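Long-range contact in dioxygenase (Pseudomonas brassicacearum, PDB 5V2D), which probably cleaves the central double bond of lignin-derived stilbenes with dioxygen at an iron held by four histidines, like other carotenoid cleavage oxygenases: residues Ser432-Ser444 with Phe488-Pro500. Residues are numbered along the deposited sequence; the frame is centred on the assembly and turned at random.
Sequences SGCFQEPIFIPRS and FRMRMSLHGCWAP. With FE (Fe (III) ion), chain E.
E437 meets the iron ligand H495 in a seven-bladed beta-propeller, the fold of the carotenoid cleavage oxygenase family, where the edge strands 433-442 and 496-500 of two neighbouring sheets run side by side. H495 binds the iron through NE2 at 2.1 Å, with H188, H239 and H304 completing the four-histidine site. Its other nitrogen, ND1, donates to OE2 of E437 at 2.6 Å, making E437 a second-shell residue that, together with the iron bond, helps hold the imidazole in its orientation. This bond is nearly straight (168°) and lies in the ring plane, yet reaches OE2 from above the carboxylate plane. OE1 of E437 accepts from the backbone N of G496 at 2.7 Å, reached by an extended side chain whose CG lies opposite the backbone N (chi1 -176°); R375 forms a salt bridge to the same oxygen.

A second polar cluster surrounds the buried amide of Q436. OG of S493 donates to its OE1 at 2.6 Å in the carbonyl plane, while NE2 donates to O of R491 and, beyond the two segments, to N459. Water 1 bridges N of E437 and O of L494. The sulfur of M492 lies alongside CG of Q436.

Along strands 439-442 and 496-500 the contact becomes apolar. I439 places CD1 3.7 Å from CE3 of W498, the two side chains crossing at about a right angle. Over one face of the indole, CD1 of I441 makes a CH-pi contact, 3.5 Å from the six-membered-ring centroid of W498 and 4° off its normal.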
ATOM      1  N   SER A 432      11.517   1.714 -21.432  1.00 33.81           N
ATOM      2  CA  SER A 432      12.354   1.184 -20.348  1.00 36.90           C
ATOM      3  C   SER A 432      12.058   1.764 -19.012  1.00 34.96           C
ATOM      4  O   SER A 432      12.928   1.807 -18.200  1.00 35.41           O
ATOM      5  CB  SER A 432      13.836   1.441 -20.625  1.00 40.85           C
ATOM      6  OG  SER A 432      14.096   1.207 -21.974  1.00 47.34           O
ATOM      7  N   GLY A 433      10.814   2.134 -18.817  1.00 32.57           N
ATOM      8  CA  GLY A 433      10.353   2.845 -17.661  1.00 32.30           C
ATOM      9  C   GLY A 433       9.087   2.266 -17.071  1.00 30.00           C
ATOM     10  O   GLY A 433       8.209   1.834 -17.767  1.00 26.96           O
ATOM     11  N   CYS A 434       9.002   2.285 -15.733  1.00 27.72           N
ATOM     12  CA  CYS A 434       7.770   2.031 -15.052  1.00 27.68           C
ATOM     13  C   CYS A 434       7.752   2.748 -13.717  1.00 24.83           C
ATOM     14  O   CYS A 434       8.753   3.332 -13.290  1.00 24.01           O
ATOM     15  CB  CYS A 434       7.582   0.518 -14.858  1.00 29.06           C
ATOM     16  SG  CYS A 434       8.881  -0.265 -13.856  1.00 29.25           S
ATOM     17  N   PHE A 435       6.580   2.756 -13.114  1.00 23.19           N
ATOM     18  CA  PHE A 435       6.294   3.645 -12.014  1.00 23.91           C
ATOM     19  C   PHE A 435       6.071   2.937 -10.670  1.00 22.37           C
ATOM     20  O   PHE A 435       5.662   1.812 -10.613  1.00 24.87           O
ATOM     21  CB  PHE A 435       5.055   4.424 -12.306  1.00 23.66           C
ATOM     22  CG  PHE A 435       5.180   5.314 -13.535  1.00 24.52           C
ATOM     23  CD1 PHE A 435       5.798   6.533 -13.470  1.00 25.35           C
ATOM     24  CD2 PHE A 435       4.586   4.914 -14.735  1.00 24.98           C
ATOM     25  CE1 PHE A 435       5.911   7.327 -14.604  1.00 25.35           C
ATOM     26  CE2 PHE A 435       4.696   5.700 -15.862  1.00 25.80           C
ATOM     27  CZ  PHE A 435       5.367   6.925 -15.776  1.00 25.23           C
ATOM     28  N   GLN A 436       6.283   3.726  -9.620  1.00 22.51           N
ATOM     29  CA  GLN A 436       5.875   3.387  -8.256  1.00 23.54           C
ATOM     30  C   GLN A 436       4.727   4.327  -7.891  1.00 24.37           C
ATOM     31  O   GLN A 436       4.333   5.262  -8.660  1.00 23.28           O
ATOM     32  CB  GLN A 436       7.006   3.455  -7.270  1.00 21.79           C
ATOM     33  CG  GLN A 436       8.263   2.745  -7.756  1.00 22.19           C
ATOM     34  CD  GLN A 436       9.268   2.466  -6.623  1.00 23.56           C
ATOM     35  OE1 GLN A 436       8.944   2.571  -5.469  1.00 23.79           O
ATOM     36  NE2 GLN A 436      10.546   2.200  -6.999  1.00 22.98           N
ATOM     37  N   GLU A 437       4.093   4.028  -6.763  1.00 22.00           N
ATOM     38  CA  GLU A 437       2.888   4.734  -6.370  1.00 22.79           C
ATOM     39  C   GLU A 437       3.032   6.258  -6.366  1.00 25.18           C
ATOM     40  O   GLU A 437       3.946   6.808  -5.730  1.00 23.99           O
ATOM     41  CB  GLU A 437       2.444   4.341  -4.975  1.00 24.88           C
ATOM     42  CG  GLU A 437       1.118   5.015  -4.578  1.00 24.47           C
ATOM     43  CD  GLU A 437       0.706   4.755  -3.119  1.00 28.75           C
ATOM     44  OE1 GLU A 437       1.388   5.307  -2.236  1.00 30.08           O
ATOM     45  OE2 GLU A 437      -0.306   4.071  -2.828  1.00 29.92           O
ATOM     46  N   PRO A 438       2.080   6.966  -6.981  1.00 23.80           N
ATOM     47  CA  PRO A 438       2.195   8.411  -6.977  1.00 22.93           C
ATOM     48  C   PRO A 438       1.573   9.110  -5.779  1.00 22.88           C
ATOM     49  O   PRO A 438       0.657   8.609  -5.153  1.00 21.73           O
ATOM     50  CB  PRO A 438       1.402   8.780  -8.291  1.00 22.42           C
ATOM     51  CG  PRO A 438       0.280   7.785  -8.294  1.00 22.75           C
ATOM     52  CD  PRO A 438       0.969   6.474  -7.819  1.00 24.17           C
ATOM     53  N   ILE A 439       2.034  10.344  -5.544  1.00 21.71           N
ATOM     54  CA  ILE A 439       1.346  11.277  -4.682  1.00 22.90           C
ATOM     55  C   ILE A 439       0.856  12.468  -5.503  1.00 22.71           C
ATOM     56  O   ILE A 439       1.345  12.751  -6.609  1.00 23.14           O
ATOM     57  CB  ILE A 439       2.186  11.817  -3.563  1.00 23.97           C
ATOM     58  CG1 ILE A 439       3.571  12.276  -4.078  1.00 24.79           C
ATOM     59  CG2 ILE A 439       2.373  10.763  -2.472  1.00 24.37           C
ATOM     60  CD1 ILE A 439       4.213  13.300  -3.173  1.00 27.28           C
ATOM     61  N   PHE A 440      -0.112  13.181  -4.926  1.00 24.27           N
ATOM     62  CA  PHE A 440      -0.620  14.414  -5.484  1.00 24.97           C
ATOM     63  C   PHE A 440      -0.316  15.579  -4.540  1.00 28.82           C
ATOM     64  O   PHE A 440      -0.541  15.459  -3.335  1.00 27.17           O
ATOM     65  CB  PHE A 440      -2.098  14.352  -5.780  1.00 24.50           C
ATOM     66  CG  PHE A 440      -2.698  15.673  -6.110  1.00 26.93           C
ATOM     67  CD1 PHE A 440      -2.503  16.212  -7.367  1.00 25.45           C
ATOM     68  CD2 PHE A 440      -3.398  16.417  -5.162  1.00 24.36           C
ATOM     69  CE1 PHE A 440      -3.013  17.505  -7.688  1.00 25.25           C
ATOM     70  CE2 PHE A 440      -3.908  17.664  -5.508  1.00 28.43           C
ATOM     71  CZ  PHE A 440      -3.718  18.194  -6.751  1.00 25.21           C
ATOM     72  N   ILE A 441       0.168  16.688  -5.110  1.00 26.36           N
ATOM     73  CA  ILE A 441       0.487  17.859  -4.334  1.00 27.37           C
ATOM     74  C   ILE A 441      -0.347  19.031  -4.903  1.00 28.08           C
ATOM     75  O   ILE A 441      -0.157  19.379  -6.048  1.00 26.53           O
ATOM     76  CB  ILE A 441       1.983  18.220  -4.464  1.00 28.04           C
ATOM     77  CG1 ILE A 441       2.834  17.087  -3.952  1.00 27.83           C
ATOM     78  CG2 ILE A 441       2.283  19.494  -3.680  1.00 29.03           C
ATOM     79  CD1 ILE A 441       4.356  17.275  -4.097  1.00 28.12           C
ATOM     80  N   PRO A 442      -1.224  19.654  -4.100  1.00 29.67           N
ATOM     81  CA  PRO A 442      -1.984  20.767  -4.639  1.00 29.48           C
ATOM     82  C   PRO A 442      -1.121  21.930  -5.063  1.00 31.75           C
ATOM     83  O   PRO A 442      -0.116  22.179  -4.483  1.00 27.73           O
ATOM     84  CB  PRO A 442      -2.823  21.251  -3.438  1.00 31.93           C
ATOM     85  CG  PRO A 442      -2.747  20.114  -2.391  1.00 30.56           C
ATOM     86  CD  PRO A 442      -1.521  19.395  -2.649  1.00 30.43           C
ATOM     87  N   ARG A 443      -1.529  22.643  -6.131  1.00 29.79           N
ATOM     88  CA  ARG A 443      -0.713  23.799  -6.642  1.00 32.29           C
ATOM     89  C   ARG A 443      -0.643  24.890  -5.575  1.00 31.75           C
ATOM     90  O   ARG A 443       0.372  25.533  -5.468  1.00 33.90           O
ATOM     91  CB  ARG A 443      -1.329  24.367  -7.957  1.00 34.52           C
ATOM     92  CG  ARG A 443      -0.408  25.338  -8.738  1.00 35.04           C
ATOM     93  CD  ARG A 443      -0.993  25.789 -10.081  1.00 37.52           C
ATOM     94  NE  ARG A 443      -1.429  24.587 -10.784  1.00 36.25           N
ATOM     95  CZ  ARG A 443      -0.709  23.837 -11.605  1.00 38.71           C
ATOM     96  NH1 ARG A 443       0.486  24.203 -12.046  1.00 38.37           N
ATOM     97  NH2 ARG A 443      -1.259  22.699 -12.090  1.00 37.37           N
ATOM     98  N   SER A 444      -1.702  25.058  -4.819  1.00 33.09           N
ATOM     99  CA  SER A 444      -1.724  26.011  -3.715  1.00 39.50           C
ATOM    100  C   SER A 444      -2.833  25.512  -2.845  1.00 39.23           C
ATOM    101  O   SER A 444      -3.594  24.644  -3.248  1.00 41.42           O
ATOM    102  CB  SER A 444      -2.049  27.438  -4.189  1.00 41.54           C
ATOM    103  OG  SER A 444      -3.345  27.501  -4.814  1.00 47.94           O
ATOM    104  N   PHE A 488      21.375   6.261  -6.807  1.00 23.70           N
ATOM    105  CA  PHE A 488      21.282   4.827  -6.646  1.00 23.01           C
ATOM    106  C   PHE A 488      19.901   4.371  -6.969  1.00 23.86           C
ATOM    107  O   PHE A 488      18.979   5.149  -6.937  1.00 23.02           O
ATOM    108  CB  PHE A 488      21.725   4.351  -5.193  1.00 22.74           C
ATOM    109  CG  PHE A 488      20.842   4.864  -4.089  1.00 21.85           C
ATOM    110  CD1 PHE A 488      19.748   4.167  -3.694  1.00 22.66           C
ATOM    111  CD2 PHE A 488      21.144   6.022  -3.423  1.00 24.06           C
ATOM    112  CE1 PHE A 488      18.893   4.648  -2.643  1.00 22.24           C
ATOM    113  CE2 PHE A 488      20.265   6.556  -2.448  1.00 23.08           C
ATOM    114  CZ  PHE A 488      19.154   5.841  -2.073  1.00 23.40           C
ATOM    115  N   ARG A 489      19.796   3.100  -7.307  1.00 24.81           N
ATOM    116  CA  ARG A 489      18.522   2.463  -7.641  1.00 25.29           C
ATOM    117  C   ARG A 489      17.592   2.295  -6.404  1.00 25.49           C
ATOM    118  O   ARG A 489      17.976   1.712  -5.378  1.00 25.07           O
ATOM    119  CB  ARG A 489      18.764   1.060  -8.202  1.00 25.48           C
ATOM    120  CG  ARG A 489      17.504   0.292  -8.566  1.00 27.15           C
ATOM    121  CD  ARG A 489      17.901  -1.125  -9.024  1.00 29.44           C
ATOM    122  NE  ARG A 489      18.619  -1.833  -7.987  1.00 29.11           N
ATOM    123  CZ  ARG A 489      18.048  -2.573  -7.041  1.00 29.78           C
ATOM    124  NH1 ARG A 489      16.725  -2.867  -7.016  1.00 29.27           N
ATOM    125  NH2 ARG A 489      18.890  -3.133  -6.132  1.00 28.73           N
ATOM    126  N   MET A 490      16.385   2.765  -6.560  1.00 24.79           N
ATOM    127  CA  MET A 490      15.349   2.608  -5.527  1.00 25.08           C
ATOM    128  C   MET A 490      14.653   1.291  -5.852  1.00 26.17           C
ATOM    129  O   MET A 490      14.037   1.142  -6.935  1.00 25.16           O
ATOM    130  CB  MET A 490      14.329   3.752  -5.633  1.00 26.32           C
ATOM    131  CG  MET A 490      14.905   5.153  -5.387  1.00 28.32           C
ATOM    132  SD  MET A 490      15.458   5.524  -3.718  1.00 28.61           S
ATOM    133  CE  MET A 490      13.877   5.768  -2.957  1.00 27.03           C
ATOM    134  N   ARG A 491      14.619   0.403  -4.870  1.00 22.78           N
ATOM    135  CA  ARG A 491      13.820  -0.839  -5.013  1.00 24.31           C
ATOM    136  C   ARG A 491      12.323  -0.480  -5.104  1.00 22.00           C
ATOM    137  O   ARG A 491      11.868   0.534  -4.608  1.00 21.69           O
ATOM    138  CB  ARG A 491      14.071  -1.739  -3.805  1.00 24.85           C
ATOM    139  CG  ARG A 491      13.599  -3.141  -3.960  1.00 25.42           C
ATOM    140  CD  ARG A 491      14.150  -4.000  -2.789  1.00 24.30           C
ATOM    141  NE  ARG A 491      13.974  -5.433  -3.117  1.00 24.51           N
ATOM    142  CZ  ARG A 491      13.069  -6.259  -2.571  1.00 24.72           C
ATOM    143  NH1 ARG A 491      13.026  -7.528  -2.996  1.00 26.20           N
ATOM    144  NH2 ARG A 491      12.186  -5.871  -1.623  1.00 23.31           N
ATOM    145  N   MET A 492      11.567  -1.357  -5.698  1.00 22.87           N
ATOM    146  CA  MET A 492      10.101  -1.204  -5.716  1.00 23.05           C
ATOM    147  C   MET A 492       9.603  -1.015  -4.325  1.00 21.99           C
ATOM    148  O   MET A 492      10.090  -1.675  -3.415  1.00 22.02           O
ATOM    149  CB  MET A 492       9.445  -2.381  -6.445  1.00 24.47           C
ATOM    150  CG  MET A 492       7.947  -2.330  -6.559  1.00 27.20           C
ATOM    151  SD  MET A 492       7.475  -0.880  -7.535  1.00 32.72           S
ATOM    152  CE  MET A 492       5.721  -0.984  -7.550  1.00 38.18           C
ATOM    153  N   SER A 493       8.623  -0.140  -4.159  1.00 19.91           N
ATOM    154  CA  SER A 493       8.083   0.253  -2.895  1.00 20.09           C
ATOM    155  C   SER A 493       6.635  -0.186  -2.777  1.00 20.58           C
ATOM    156  O   SER A 493       5.983  -0.705  -3.738  1.00 22.82           O
ATOM    157  CB  SER A 493       8.185   1.769  -2.671  1.00 20.56           C
ATOM    158  OG  SER A 493       9.543   2.237  -2.921  1.00 22.67           O
ATOM    159  N   LEU A 494       6.093   0.060  -1.620  1.00 21.56           N
ATOM    160  CA  LEU A 494       4.681   0.013  -1.421  1.00 22.17           C
ATOM    161  C   LEU A 494       4.152   1.445  -1.286  1.00 23.41           C
ATOM    162  O   LEU A 494       4.353   2.247  -2.220  1.00 24.79           O
ATOM    163  CB  LEU A 494       4.348  -0.950  -0.288  1.00 22.87           C
ATOM    164  CG  LEU A 494       4.479  -2.427  -0.620  1.00 23.18           C
ATOM    165  CD1 LEU A 494       4.322  -3.324   0.657  1.00 22.45           C
ATOM    166  CD2 LEU A 494       3.553  -2.883  -1.723  1.00 24.64           C
ATOM    167  N   HIS A 495       3.491   1.803  -0.213  1.00 21.41           N
ATOM    168  CA  HIS A 495       2.753   3.063  -0.194  1.00 23.65           C
ATOM    169  C   HIS A 495       3.492   4.257   0.341  1.00 24.29           C
ATOM    170  O   HIS A 495       4.460   4.096   1.071  1.00 22.67           O
ATOM    171  CB  HIS A 495       1.440   2.889   0.602  1.00 21.65           C
ATOM    172  CG  HIS A 495       0.595   1.833   0.026  1.00 22.49           C
ATOM    173  ND1 HIS A 495      -0.093   2.015  -1.179  1.00 23.11           N
ATOM    174  CD2 HIS A 495       0.272   0.580   0.480  1.00 21.97           C
ATOM    175  CE1 HIS A 495      -0.803   0.911  -1.426  1.00 22.82           C
ATOM    176  NE2 HIS A 495      -0.594   0.031  -0.443  1.00 21.99           N
ATOM    177  N   GLY A 496       3.080   5.440  -0.095  1.00 21.45           N
ATOM    178  CA  GLY A 496       3.718   6.675   0.358  1.00 20.83           C
ATOM    179  C   GLY A 496       2.719   7.747   0.671  1.00 21.44           C
ATOM    180  O   GLY A 496       1.464   7.550   0.556  1.00 23.60           O
ATOM    181  N   CYS A 497       3.218   8.918   1.051  1.00 21.48           N
ATOM    182  CA  CYS A 497       2.282  10.025   1.399  1.00 22.09           C
ATOM    183  C   CYS A 497       3.032  11.325   1.245  1.00 23.60           C
ATOM    184  O   CYS A 497       4.286  11.377   1.241  1.00 22.88           O
ATOM    185  CB  CYS A 497       1.782   9.925   2.823  1.00 23.65           C
ATOM    186  SG  CYS A 497       3.093  10.111   4.069  1.00 27.25           S
ATOM    187  N   TRP A 498       2.257  12.391   1.054  1.00 22.94           N
ATOM    188  CA  TRP A 498       2.795  13.739   1.029  1.00 24.03           C
ATOM    189  C   TRP A 498       2.505  14.450   2.351  1.00 23.64           C
ATOM    190  O   TRP A 498       1.342  14.501   2.751  1.00 22.38           O
ATOM    191  CB  TRP A 498       2.085  14.518  -0.132  1.00 25.09           C
ATOM    192  CG  TRP A 498       2.519  16.016  -0.130  1.00 25.01           C
ATOM    193  CD1 TRP A 498       1.719  17.086   0.043  1.00 26.01           C
ATOM    194  CD2 TRP A 498       3.822  16.501  -0.395  1.00 24.78           C
ATOM    195  NE1 TRP A 498       2.429  18.204  -0.072  1.00 28.35           N
ATOM    196  CE2 TRP A 498       3.737  17.895  -0.345  1.00 26.87           C
ATOM    197  CE3 TRP A 498       5.039  15.895  -0.667  1.00 25.40           C
ATOM    198  CZ2 TRP A 498       4.823  18.733  -0.582  1.00 25.92           C
ATOM    199  CZ3 TRP A 498       6.134  16.723  -0.893  1.00 25.69           C
ATOM    200  CH2 TRP A 498       6.015  18.136  -0.871  1.00 26.27           C
ATOM    201  N   ALA A 499       3.517  15.033   2.959  1.00 24.54           N
ATOM    202  CA  ALA A 499       3.381  15.772   4.230  1.00 27.44           C
ATOM    203  C   ALA A 499       3.671  17.248   3.979  1.00 28.38           C
ATOM    204  O   ALA A 499       4.842  17.606   3.801  1.00 27.88           O
ATOM    205  CB  ALA A 499       4.395  15.251   5.246  1.00 28.52           C
ATOM    206  N   PRO A 500       2.643  18.077   3.842  1.00 29.36           N
ATOM    207  CA  PRO A 500       2.853  19.477   3.431  1.00 30.00           C
ATOM    208  C   PRO A 500       3.722  20.225   4.454  1.00 32.02           C
ATOM    209  O   PRO A 500       3.621  19.965   5.633  1.00 29.02           O
ATOM    210  CB  PRO A 500       1.434  20.096   3.459  1.00 31.79           C
ATOM    211  CG  PRO A 500       0.510  18.959   3.334  1.00 29.94           C
ATOM    212  CD  PRO A 500       1.206  17.741   3.971  1.00 31.44           C
TER
HETATM  213 FE    FE E 500      -1.919  -1.518   0.126  1.00 21.77          FE
HETATM  214  O   HOH W   1       4.996   1.903  -4.960  1.00 23.71           O
HETATM  215  O   HOH W   2      -0.481  -2.823  -0.571  1.00 26.53           O